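Local coordinates for glucosamine-6-phosphate deaminase (Bacillus subtilis, PDB 2BKX), which belongs to the glucosamine-6-phosphate isomerase/6-phosphogluconolactonase family, enzymes with a Rossmann-like fold, and holds fructose -6-phosphate in a pocket of that fold, at residues Asp67-Leu72 / Arg167-Ile172; Gln160-Asn165 / Asp173-Lys178; Gly42-Leu47 / Asp86-His91. All coordinates share one frame; numbering follows the deposited sequence.

Interaction 1 of 3, residues Asp67-Leu72 / Arg167-Ile172; sequences DEYAGL and RYFPSI. With F6R (fructose -6-phosphate), chain C.
Beside the pocket that holds fructose -6-phosphate, Tyr69 and Phe169 meet in an offset edge-to-face aromatic pair. Phe169 turns its edge toward the Tyr69 face, off its centre, and the leading atom CZ lies 3.8 Å from Tyr69 CE1. The ring centroids are 5.6 Å apart and the planes stand at 78°. For Tyr69 the torsion (chi1 -74°) sets CG beside the backbone N, which sends the ring out from the strand toward the loop. The tyrosine suits a site that is apolar along the ring and polar at its end, since its OH is hydrogen-bonded to Asn165 ND2.

Strand 62-69 runs parallel to 31-34 and 99-100 in the mixed Rossmann-like sheet, and antiparallel to 178-181; its C-terminal end carries Asp67 into the pocket. There Asp67 OD2 accepts a hydrogen bond from O1 of the ligand at 2.9 Å. At the other end of the ligand, Arg167 NH2 donates a hydrogen bond to O3P, 2.8 Å, with the phosphate at the guanidinium edge. A weak hydrogen bond from Arg167 NH2 to Tyr168 OH, another from NH1 to Ala164 O, and Arg167 CG over the centre of the Tyr168 ring probably limit how the arginine can turn. Next along the strand, Glu68 OE1 uses its anti lone pair to accept the Tyr69 N-H at 2.9 Å; Tyr80 N and His81 ND1 also bond to this carboxylate. A type II turn from Tyr69 to Leu72 follows, with Gly71 taking the positive phi that glycine readily adopts.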
loop_
_atom_site.group_PDB
_atom_site.type_symbol
_atom_site.label_atom_id
_atom_site.label_comp_id
_atom_site.label_asym_id
_atom_site.label_seq_id
_atom_site.Cartn_x
_atom_site.Cartn_y
_atom_site.Cartn_z
ATOM N N ASP A 67 6.265 -0.148 -2.307
ATOM C CA ASP A 67 7.548 0.114 -1.677
ATOM C C ASP A 67 8.358 -1.120 -1.371
ATOM O O ASP A 67 7.866 -2.251 -1.422
ATOM C CB ASP A 67 7.376 1.010 -0.423
ATOM C CG ASP A 67 6.239 0.675 0.439
ATOM O OD1 ASP A 67 5.704 1.691 0.947
ATOM O OD2 ASP A 67 5.868 -0.519 0.651
ATOM N N GLU A 68 9.638 -0.898 -1.075
ATOM C CA GLU A 68 10.555 -1.949 -0.635
ATOM C C GLU A 68 11.650 -1.296 0.163
ATOM O O GLU A 68 12.015 -0.138 -0.085
ATOM C CB GLU A 68 11.147 -2.707 -1.808
ATOM C CG GLU A 68 12.170 -3.796 -1.484
ATOM C CD GLU A 68 11.632 -4.918 -0.604
ATOM O OE1 GLU A 68 11.334 -4.680 0.588
ATOM O OE2 GLU A 68 11.471 -6.052 -1.141
ATOM N N TYR A 69 12.152 -2.001 1.167
ATOM C CA TYR A 69 13.237 -1.463 1.970
ATOM C C TYR A 69 14.552 -1.488 1.163
ATOM O O TYR A 69 14.836 -2.426 0.417
ATOM C CB TYR A 69 13.442 -2.288 3.223
ATOM C CG TYR A 69 12.421 -2.127 4.316
ATOM C CD1 TYR A 69 11.594 -3.183 4.676
ATOM C CD2 TYR A 69 12.285 -0.942 5.021
ATOM C CE1 TYR A 69 10.658 -3.053 5.696
ATOM C CE2 TYR A 69 11.366 -0.792 6.042
ATOM C CZ TYR A 69 10.583 -1.856 6.401
ATOM O OH TYR A 69 9.710 -1.676 7.439
ATOM N N ALA A 70 15.375 -0.458 1.350
ATOM C CA ALA A 70 16.694 -0.423 0.721
ATOM C C ALA A 70 17.639 -1.347 1.427
ATOM O O ALA A 70 17.717 -1.379 2.638
ATOM C CB ALA A 70 17.272 0.995 0.723
ATOM N N GLY A 71 18.353 -2.127 0.642
ATOM C CA GLY A 71 19.407 -2.981 1.161
ATOM C C GLY A 71 18.970 -4.384 1.482
ATOM O O GLY A 71 19.812 -5.184 1.918
ATOM N N LEU A 72 17.691 -4.711 1.283
ATOM C CA LEU A 72 17.207 -6.063 1.528
ATOM C C LEU A 72 17.001 -6.806 0.214
ATOM O O LEU A 72 16.386 -6.286 -0.716
ATOM C CB LEU A 72 15.901 -6.062 2.326
ATOM C CG LEU A 72 15.887 -5.419 3.698
ATOM C CD1 LEU A 72 14.599 -5.678 4.435
ATOM C CD2 LEU A 72 17.087 -5.865 4.553
ATOM N N ARG A 167 8.470 -3.791 15.350
ATOM C CA ARG A 167 7.772 -5.012 15.764
ATOM C C ARG A 167 7.999 -6.182 14.845
ATOM O O ARG A 167 7.867 -7.318 15.244
ATOM C CB ARG A 167 6.259 -4.744 15.910
ATOM C CG ARG A 167 5.534 -4.407 14.611
ATOM C CD ARG A 167 4.160 -3.615 14.833
ATOM N NE ARG A 167 3.180 -3.669 13.695
ATOM C CZ ARG A 167 2.806 -2.667 12.856
ATOM N NH1 ARG A 167 3.267 -1.405 12.995
ATOM N NH2 ARG A 167 1.883 -2.893 11.875
ATOM N N TYR A 168 8.352 -5.904 13.590
ATOM C CA TYR A 168 8.576 -6.990 12.626
ATOM C C TYR A 168 10.009 -7.480 12.511
ATOM O O TYR A 168 10.257 -8.456 11.791
ATOM C CB TYR A 168 8.098 -6.502 11.260
ATOM C CG TYR A 168 6.595 -6.249 11.243
ATOM C CD1 TYR A 168 6.079 -5.002 10.963
ATOM C CD2 TYR A 168 5.696 -7.240 11.623
ATOM C CE1 TYR A 168 4.734 -4.778 10.949
ATOM C CE2 TYR A 168 4.339 -7.031 11.620
ATOM C CZ TYR A 168 3.856 -5.793 11.279
ATOM O OH TYR A 168 2.500 -5.599 11.312
ATOM N N PHE A 169 10.945 -6.808 13.178
ATOM C CA PHE A 169 12.371 -7.093 13.038
ATOM C C PHE A 169 12.945 -7.766 14.270
ATOM O O PHE A 169 12.382 -7.635 15.350
ATOM C CB PHE A 169 13.117 -5.797 12.729
ATOM C CG PHE A 169 12.908 -5.323 11.338
ATOM C CD1 PHE A 169 11.781 -4.584 11.016
ATOM C CD2 PHE A 169 13.801 -5.630 10.344
ATOM C CE1 PHE A 169 11.568 -4.162 9.727
ATOM C CE2 PHE A 169 13.584 -5.204 9.061
ATOM C CZ PHE A 169 12.490 -4.463 8.757
ATOM N N PRO A 170 14.068 -8.466 14.107
ATOM C CA PRO A 170 14.693 -9.079 15.272
ATOM C C PRO A 170 15.144 -8.090 16.305
ATOM O O PRO A 170 15.188 -8.394 17.481
ATOM C CB PRO A 170 15.922 -9.770 14.658
ATOM C CG PRO A 170 15.615 -10.007 13.296
ATOM C CD PRO A 170 14.770 -8.815 12.864
ATOM N N SER A 171 15.501 -6.884 15.868
ATOM C CA SER A 171 16.067 -5.876 16.782
ATOM C C SER A 171 15.867 -4.516 16.163
ATOM O O SER A 171 15.645 -4.413 14.972
ATOM C CB SER A 171 17.570 -6.096 16.947
ATOM O OG SER A 171 18.234 -5.979 15.697
ATOM N N ILE A 172 15.957 -3.472 16.971
ATOM C CA ILE A 172 15.874 -2.107 16.421
ATOM C C ILE A 172 17.008 -1.812 15.440
ATOM O O ILE A 172 16.785 -1.117 14.436
ATOM C CB ILE A 172 15.788 -1.065 17.562
ATOM C CG1 ILE A 172 15.419 0.315 17.020
ATOM C CG2 ILE A 172 17.055 -0.982 18.360
ATOM C CD1 ILE A 172 14.017 0.430 16.294
HETATM C C1 F6R C . 2.542 -0.219 2.738
HETATM C C2 F6R C . 3.060 1.189 2.958
HETATM C C3 F6R C . 3.007 1.961 4.282
HETATM C C4 F6R C . 2.037 1.354 5.316
HETATM C C5 F6R C . 1.963 2.139 6.616
HETATM C C6 F6R C . 1.034 1.471 7.623
HETATM O O1 F6R C . 3.083 -0.814 1.542
HETATM O O2 F6R C . 3.506 1.755 1.985
HETATM O O3 F6R C . 2.528 3.268 4.020
HETATM O O4 F6R C . 0.741 1.296 4.729
HETATM O O5 F6R C . 3.250 2.341 7.187
HETATM O O6 F6R C . 1.610 0.213 8.009
HETATM P P F6R C . 0.736 -0.808 8.868
HETATM O O1P F6R C . -0.352 -1.313 7.961
HETATM O O2P F6R C . 0.161 -0.008 10.007
HETATM O O3P F6R C . 1.658 -1.902 9.302
#

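Interaction 2 of 3, residues Gln160-Asn165 / Asp173-Lys178; sequences QTRQAN and DSVPKK
With CG lying opposite its own carbonyl carbon (chi1 -65°) and a bend further out at chi3 (70°), Arg162 leans from its helix toward Val175, Pro176 and Lys177. The contact closes the connection between helix 159-165 and strand 178-181, a helix-loop-strand link in which one long side chain reaches the backbone of the returning loop. The aliphatic part packs first: Arg162 CB lies 3.9 Å from Val175 CG1, one branch of a buried side chain that points at the helix.

Beyond it, two N-H groups at the guanidinium edge grip successive carbonyls. Arg162 NH2 gives a nearly straight bond to Val175 O (2.8 Å, 171°), with the oxygen in the guanidinium plane. The bond from Arg162 NE to Pro176 O, 3.1 Å long, is more bent, and NE lies above the plane of that carbonyl. An arginine suits the place because its spaced donors can serve two neighbouring peptide oxygens at once. Glu159 forms a salt bridge to NH1, probably easing the nearness of a second positive charge: Lys177, bent at its last torsion, sets NZ over one guanidinium face, 3.6 Å from Arg162 NH1.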
loop_
_atom_site.group_PDB
_atom_site.type_symbol
_atom_site.label_atom_id
_atom_site.label_comp_id
_atom_site.label_asym_id
_atom_site.label_seq_id
_atom_site.Cartn_x
_atom_site.Cartn_y
_atom_site.Cartn_z
ATOM N N GLN A 160 9.691 7.826 13.391
ATOM C CA GLN A 160 8.386 7.250 13.779
ATOM C C GLN A 160 8.042 5.996 12.980
ATOM O O GLN A 160 7.422 5.079 13.490
ATOM C CB GLN A 160 7.281 8.270 13.622
ATOM C CG GLN A 160 6.023 7.881 14.269
ATOM C CD GLN A 160 4.898 8.729 13.810
ATOM O OE1 GLN A 160 4.397 9.574 14.546
ATOM N NE2 GLN A 160 4.518 8.546 12.576
ATOM N N THR A 161 8.434 5.970 11.709
ATOM C CA THR A 161 8.204 4.823 10.847
ATOM C C THR A 161 9.050 3.637 11.272
ATOM O O THR A 161 8.563 2.511 11.375
ATOM C CB THR A 161 8.499 5.209 9.422
ATOM O OG1 THR A 161 7.618 6.281 9.092
ATOM C CG2 THR A 161 8.287 4.037 8.474
ATOM N N ARG A 162 10.312 3.912 11.594
ATOM C CA ARG A 162 11.195 2.834 12.092
ATOM C C ARG A 162 10.678 2.289 13.432
ATOM O O ARG A 162 10.674 1.076 13.653
ATOM C CB ARG A 162 12.635 3.359 12.194
ATOM C CG ARG A 162 13.175 3.709 10.823
ATOM C CD ARG A 162 14.608 4.149 10.839
ATOM N NE ARG A 162 15.492 3.026 11.138
ATOM C CZ ARG A 162 16.374 2.954 12.125
ATOM N NH1 ARG A 162 16.533 3.940 12.997
ATOM N NH2 ARG A 162 17.090 1.852 12.255
ATOM N N GLN A 163 10.235 3.195 14.310
ATOM C CA GLN A 163 9.667 2.810 15.609
ATOM C C GLN A 163 8.438 1.915 15.395
ATOM O O GLN A 163 8.291 0.867 16.033
ATOM C CB GLN A 163 9.325 4.097 16.395
ATOM C CG GLN A 163 8.760 3.977 17.781
ATOM C CD GLN A 163 8.344 5.345 18.359
ATOM O OE1 GLN A 163 8.586 5.623 19.549
ATOM N NE2 GLN A 163 7.744 6.216 17.530
ATOM N N ALA A 164 7.547 2.308 14.476
ATOM C CA ALA A 164 6.335 1.551 14.227
ATOM C C ALA A 164 6.608 0.153 13.661
ATOM O O ALA A 164 5.917 -0.806 13.966
ATOM C CB ALA A 164 5.435 2.299 13.297
ATOM N N ASN A 165 7.588 0.059 12.782
ATOM C CA ASN A 165 7.829 -1.167 12.058
ATOM C C ASN A 165 8.809 -2.080 12.788
ATOM O O ASN A 165 8.980 -3.206 12.376
ATOM C CB ASN A 165 8.317 -0.866 10.629
ATOM C CG ASN A 165 7.232 -0.287 9.743
ATOM O OD1 ASN A 165 6.139 0.012 10.237
ATOM N ND2 ASN A 165 7.535 -0.097 8.464
ATOM N N ASP A 173 18.173 -2.386 15.681
ATOM C CA ASP A 173 19.331 -2.133 14.824
ATOM C C ASP A 173 19.199 -2.731 13.437
ATOM O O ASP A 173 19.927 -2.309 12.532
ATOM C CB ASP A 173 20.637 -2.592 15.480
ATOM C CG ASP A 173 20.580 -4.006 15.952
ATOM O OD1 ASP A 173 20.606 -4.929 15.109
ATOM O OD2 ASP A 173 20.496 -4.206 17.186
ATOM N N SER A 174 18.265 -3.663 13.241
ATOM C CA SER A 174 18.058 -4.268 11.920
ATOM C C SER A 174 17.038 -3.540 11.087
ATOM O O SER A 174 16.895 -3.867 9.933
ATOM C CB SER A 174 17.572 -5.720 11.970
ATOM O OG SER A 174 17.616 -6.321 13.247
ATOM N N VAL A 175 16.299 -2.609 11.674
ATOM C CA VAL A 175 15.317 -1.866 10.902
ATOM C C VAL A 175 16.034 -0.956 9.888
ATOM O O VAL A 175 16.862 -0.144 10.256
ATOM C CB VAL A 175 14.410 -1.036 11.820
ATOM C CG1 VAL A 175 13.384 -0.292 10.992
ATOM C CG2 VAL A 175 13.693 -1.967 12.829
ATOM N N PRO A 176 15.716 -1.095 8.595
ATOM C CA PRO A 176 16.391 -0.271 7.596
ATOM C C PRO A 176 16.167 1.231 7.797
ATOM O O PRO A 176 15.186 1.647 8.414
ATOM C CB PRO A 176 15.777 -0.749 6.282
ATOM C CG PRO A 176 15.305 -2.157 6.600
ATOM C CD PRO A 176 14.857 -2.110 7.990
ATOM N N LYS A 177 17.130 2.009 7.325
ATOM C CA LYS A 177 17.049 3.455 7.372
ATOM C C LYS A 177 16.440 4.078 6.121
ATOM O O LYS A 177 15.974 5.198 6.169
ATOM C CB LYS A 177 18.424 4.042 7.632
ATOM C CG LYS A 177 18.885 3.788 9.084
ATOM C CD LYS A 177 20.249 4.309 9.383
ATOM C CE LYS A 177 20.502 4.120 10.847
ATOM N NZ LYS A 177 19.704 5.079 11.671
ATOM N N LYS A 178 16.490 3.346 5.011
ATOM C CA LYS A 178 15.993 3.882 3.747
ATOM C C LYS A 178 15.068 2.911 3.038
ATOM O O LYS A 178 15.053 1.723 3.337
ATOM C CB LYS A 178 17.160 4.256 2.808
ATOM C CG LYS A 178 18.147 5.300 3.411
ATOM C CD LYS A 178 19.244 5.677 2.440
ATOM C CE LYS A 178 19.915 6.954 2.837
ATOM N NZ LYS A 178 20.851 7.419 1.769
#

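Interaction 3 of 3, residues Gly42-Leu47 / Asp86-His91; sequences GTYRQL and DRFFQH
Tyr44 turns toward Phe88 and Arg87 from helix 41-53, and its atoms can be followed outward from the backbone. CB lies 3.8 Å from the carbonyl oxygen Arg87 O. On one side of the ring, Tyr44 CD2 comes within 4.4 Å of Arg87 CB, an apolar contact with the root of a side chain whose charged end leads away. On the other side, CD1 stands over one face of the Phe88 ring, toward its rim, and is 3.8 Å from Phe88 CG. CE1 continues along that ring, 4.1 Å from Phe88 CD2. The rings are neither stacked nor perpendicular: their planes are inclined at 39° and their centroids are 5.0 Å apart. At the tip, Tyr44 OH leaves the hydrocarbon packing and is hydrogen-bonded to the carbonyl oxygen of Ala35, a residue of the fructose -6-phosphate pocket, so that the polar end of a buried side chain is satisfied.

The two helices belong to the Rossmann-like fold: helix 41-53 connects the parallel strands 31-34 and 62-69, and helix 80-89 follows before strand 99-100. Tyr44 and Phe88 both also touch Leu34, on the first of these strands.

Phe88 lies in a wider, pi-type turn at 86-89. Its CG is anti to the backbone N (chi1 -165°), which swings the ring across to helix 41-53, where a flat, wholly apolar group can meet two residues one turn apart. Leu47 is the second of these: its CB lies 4.0 Å from Phe88 CE1, and its CD1 is 4.1 Å from that same carbon.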
loop_
_atom_site.group_PDB
_atom_site.type_symbol
_atom_site.label_atom_id
_atom_site.label_comp_id
_atom_site.label_asym_id
_atom_site.label_seq_id
_atom_site.Cartn_x
_atom_site.Cartn_y
_atom_site.Cartn_z
ATOM N N GLY A 42 -5.539 -9.058 6.540
ATOM C CA GLY A 42 -6.855 -9.704 6.425
ATOM C C GLY A 42 -7.411 -9.671 5.030
ATOM O O GLY A 42 -8.113 -10.585 4.613
ATOM N N THR A 43 -7.141 -8.581 4.287
ATOM C CA THR A 43 -7.587 -8.460 2.893
ATOM C C THR A 43 -6.983 -9.544 2.041
ATOM O O THR A 43 -7.663 -10.184 1.251
ATOM C CB THR A 43 -7.252 -7.041 2.350
ATOM O OG1 THR A 43 -7.989 -6.071 3.121
ATOM C CG2 THR A 43 -7.665 -6.866 0.914
ATOM N N TYR A 44 -5.682 -9.763 2.171
ATOM C CA TYR A 44 -5.065 -10.844 1.409
ATOM C C TYR A 44 -5.618 -12.199 1.797
ATOM O O TYR A 44 -5.918 -13.003 0.907
ATOM C CB TYR A 44 -3.543 -10.816 1.570
ATOM C CG TYR A 44 -2.882 -9.599 0.948
ATOM C CD1 TYR A 44 -3.121 -9.262 -0.369
ATOM C CD2 TYR A 44 -2.060 -8.740 1.692
ATOM C CE1 TYR A 44 -2.550 -8.164 -0.951
ATOM C CE2 TYR A 44 -1.484 -7.594 1.115
ATOM C CZ TYR A 44 -1.734 -7.319 -0.200
ATOM O OH TYR A 44 -1.197 -6.200 -0.787
ATOM N N ARG A 45 -5.843 -12.438 3.076
ATOM C CA ARG A 45 -6.425 -13.703 3.498
ATOM C C ARG A 45 -7.819 -13.884 2.865
ATOM O O ARG A 45 -8.154 -14.991 2.373
ATOM C CB ARG A 45 -6.536 -13.764 5.011
ATOM C CG ARG A 45 -5.272 -14.111 5.756
ATOM C CD ARG A 45 -5.529 -14.446 7.193
ATOM N NE ARG A 45 -6.011 -13.299 7.960
ATOM C CZ ARG A 45 -5.246 -12.435 8.612
ATOM N NH1 ARG A 45 -3.945 -12.552 8.581
ATOM N NH2 ARG A 45 -5.803 -11.458 9.301
ATOM N N GLN A 46 -8.644 -12.834 2.872
ATOM C CA GLN A 46 -9.952 -12.967 2.295
ATOM C C GLN A 46 -9.943 -13.096 0.786
ATOM O O GLN A 46 -10.781 -13.792 0.248
ATOM C CB GLN A 46 -10.947 -11.904 2.794
ATOM C CG GLN A 46 -11.087 -11.887 4.276
ATOM C CD GLN A 46 -11.536 -13.264 4.786
ATOM O OE1 GLN A 46 -12.596 -13.760 4.364
ATOM N NE2 GLN A 46 -10.690 -13.931 5.577
ATOM N N LEU A 47 -9.030 -12.414 0.092
ATOM C CA LEU A 47 -8.846 -12.642 -1.361
ATOM C C LEU A 47 -8.523 -14.065 -1.720
ATOM O O LEU A 47 -9.084 -14.613 -2.677
ATOM C CB LEU A 47 -7.726 -11.760 -1.951
ATOM C CG LEU A 47 -8.223 -10.369 -2.207
ATOM C CD1 LEU A 47 -7.062 -9.446 -2.446
ATOM C CD2 LEU A 47 -9.218 -10.307 -3.424
ATOM N N ASP A 86 4.714 -14.535 0.381
ATOM C CA ASP A 86 4.187 -15.363 1.494
ATOM C C ASP A 86 2.681 -15.136 1.716
ATOM O O ASP A 86 1.916 -16.097 1.884
ATOM C CB ASP A 86 4.942 -15.018 2.788
ATOM C CG ASP A 86 4.444 -15.795 3.991
ATOM O OD1 ASP A 86 4.627 -17.009 3.989
ATOM O OD2 ASP A 86 3.885 -15.177 4.931
ATOM N N ARG A 87 2.241 -13.883 1.710
ATOM C CA ARG A 87 0.854 -13.587 2.063
ATOM C C ARG A 87 -0.104 -13.770 0.873
ATOM O O ARG A 87 -1.307 -13.861 1.051
ATOM C CB ARG A 87 0.701 -12.135 2.492
ATOM C CG ARG A 87 0.954 -11.798 3.949
ATOM C CD ARG A 87 2.326 -12.051 4.424
ATOM N NE ARG A 87 2.558 -11.395 5.719
ATOM C CZ ARG A 87 3.748 -11.294 6.319
ATOM N NH1 ARG A 87 3.851 -10.659 7.480
ATOM N NH2 ARG A 87 4.850 -11.802 5.763
ATOM N N PHE A 88 0.412 -13.702 -0.352
ATOM C CA PHE A 88 -0.450 -13.553 -1.511
ATOM C C PHE A 88 -0.042 -14.377 -2.712
ATOM O O PHE A 88 -0.785 -15.288 -3.102
ATOM C CB PHE A 88 -0.605 -12.078 -1.860
ATOM C CG PHE A 88 -1.740 -11.765 -2.812
ATOM C CD1 PHE A 88 -2.989 -12.353 -2.689
ATOM C CD2 PHE A 88 -1.546 -10.866 -3.815
ATOM C CE1 PHE A 88 -4.021 -12.001 -3.550
ATOM C CE2 PHE A 88 -2.569 -10.493 -4.685
ATOM C CZ PHE A 88 -3.822 -11.084 -4.539
ATOM N N PHE A 89 1.125 -14.100 -3.289
ATOM C CA PHE A 89 1.414 -14.681 -4.589
ATOM C C PHE A 89 1.474 -16.187 -4.541
ATOM O O PHE A 89 1.020 -16.849 -5.495
ATOM C CB PHE A 89 2.728 -14.177 -5.164
ATOM C CG PHE A 89 2.853 -12.666 -5.259
ATOM C CD1 PHE A 89 1.742 -11.816 -5.360
ATOM C CD2 PHE A 89 4.123 -12.089 -5.312
ATOM C CE1 PHE A 89 1.917 -10.430 -5.473
ATOM C CE2 PHE A 89 4.284 -10.703 -5.425
ATOM C CZ PHE A 89 3.181 -9.899 -5.493
ATOM N N GLN A 90 1.979 -16.757 -3.457
ATOM C CA GLN A 90 2.107 -18.240 -3.418
ATOM C C GLN A 90 0.770 -18.985 -3.411
ATOM O O GLN A 90 0.738 -20.193 -3.603
ATOM C CB GLN A 90 2.939 -18.699 -2.224
ATOM C CG GLN A 90 2.251 -18.619 -0.848
ATOM C CD GLN A 90 3.022 -19.303 0.283
ATOM O OE1 GLN A 90 3.101 -18.785 1.436
ATOM N NE2 GLN A 90 3.565 -20.472 -0.016
ATOM N N HIS A 91 -0.313 -18.265 -3.154
ATOM C CA HIS A 91 -1.617 -18.830 -2.898
ATOM C C HIS A 91 -2.601 -18.605 -4.034
ATOM O O HIS A 91 -3.741 -19.061 -3.934
ATOM C CB HIS A 91 -2.195 -18.204 -1.604
ATOM C CG HIS A 91 -1.407 -18.504 -0.383
ATOM N ND1 HIS A 91 -1.193 -19.787 0.068
ATOM C CD2 HIS A 91 -0.799 -17.682 0.511
ATOM C CE1 HIS A 91 -0.455 -19.745 1.167
ATOM N NE2 HIS A 91 -0.205 -18.479 1.459
#

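Interactions 1 and 2 adjoin, with centres about 7 Å apart, and both involve the connection between helix 159-165 and strand 178-181. Ala70 N probably bonds to Lys178 O and Phe169 CZ packs on Pro176 CD; with the Tyr69-Asn165 hydrogen bond, these join strand 62-69, the helix and the loop in one continuous cluster. Both are partly buried, but interaction 1 combines an aromatic pair with ligand-binding polar groups, whereas interaction 2 depends on charged donors to backbone oxygens. Interaction 3, its centre 20 Å or more from the others, is buried and apolar, joining two helices of the alpha/beta core; its sequence link to interaction 1 is strand 62-69, which comes between those helices in the sequence.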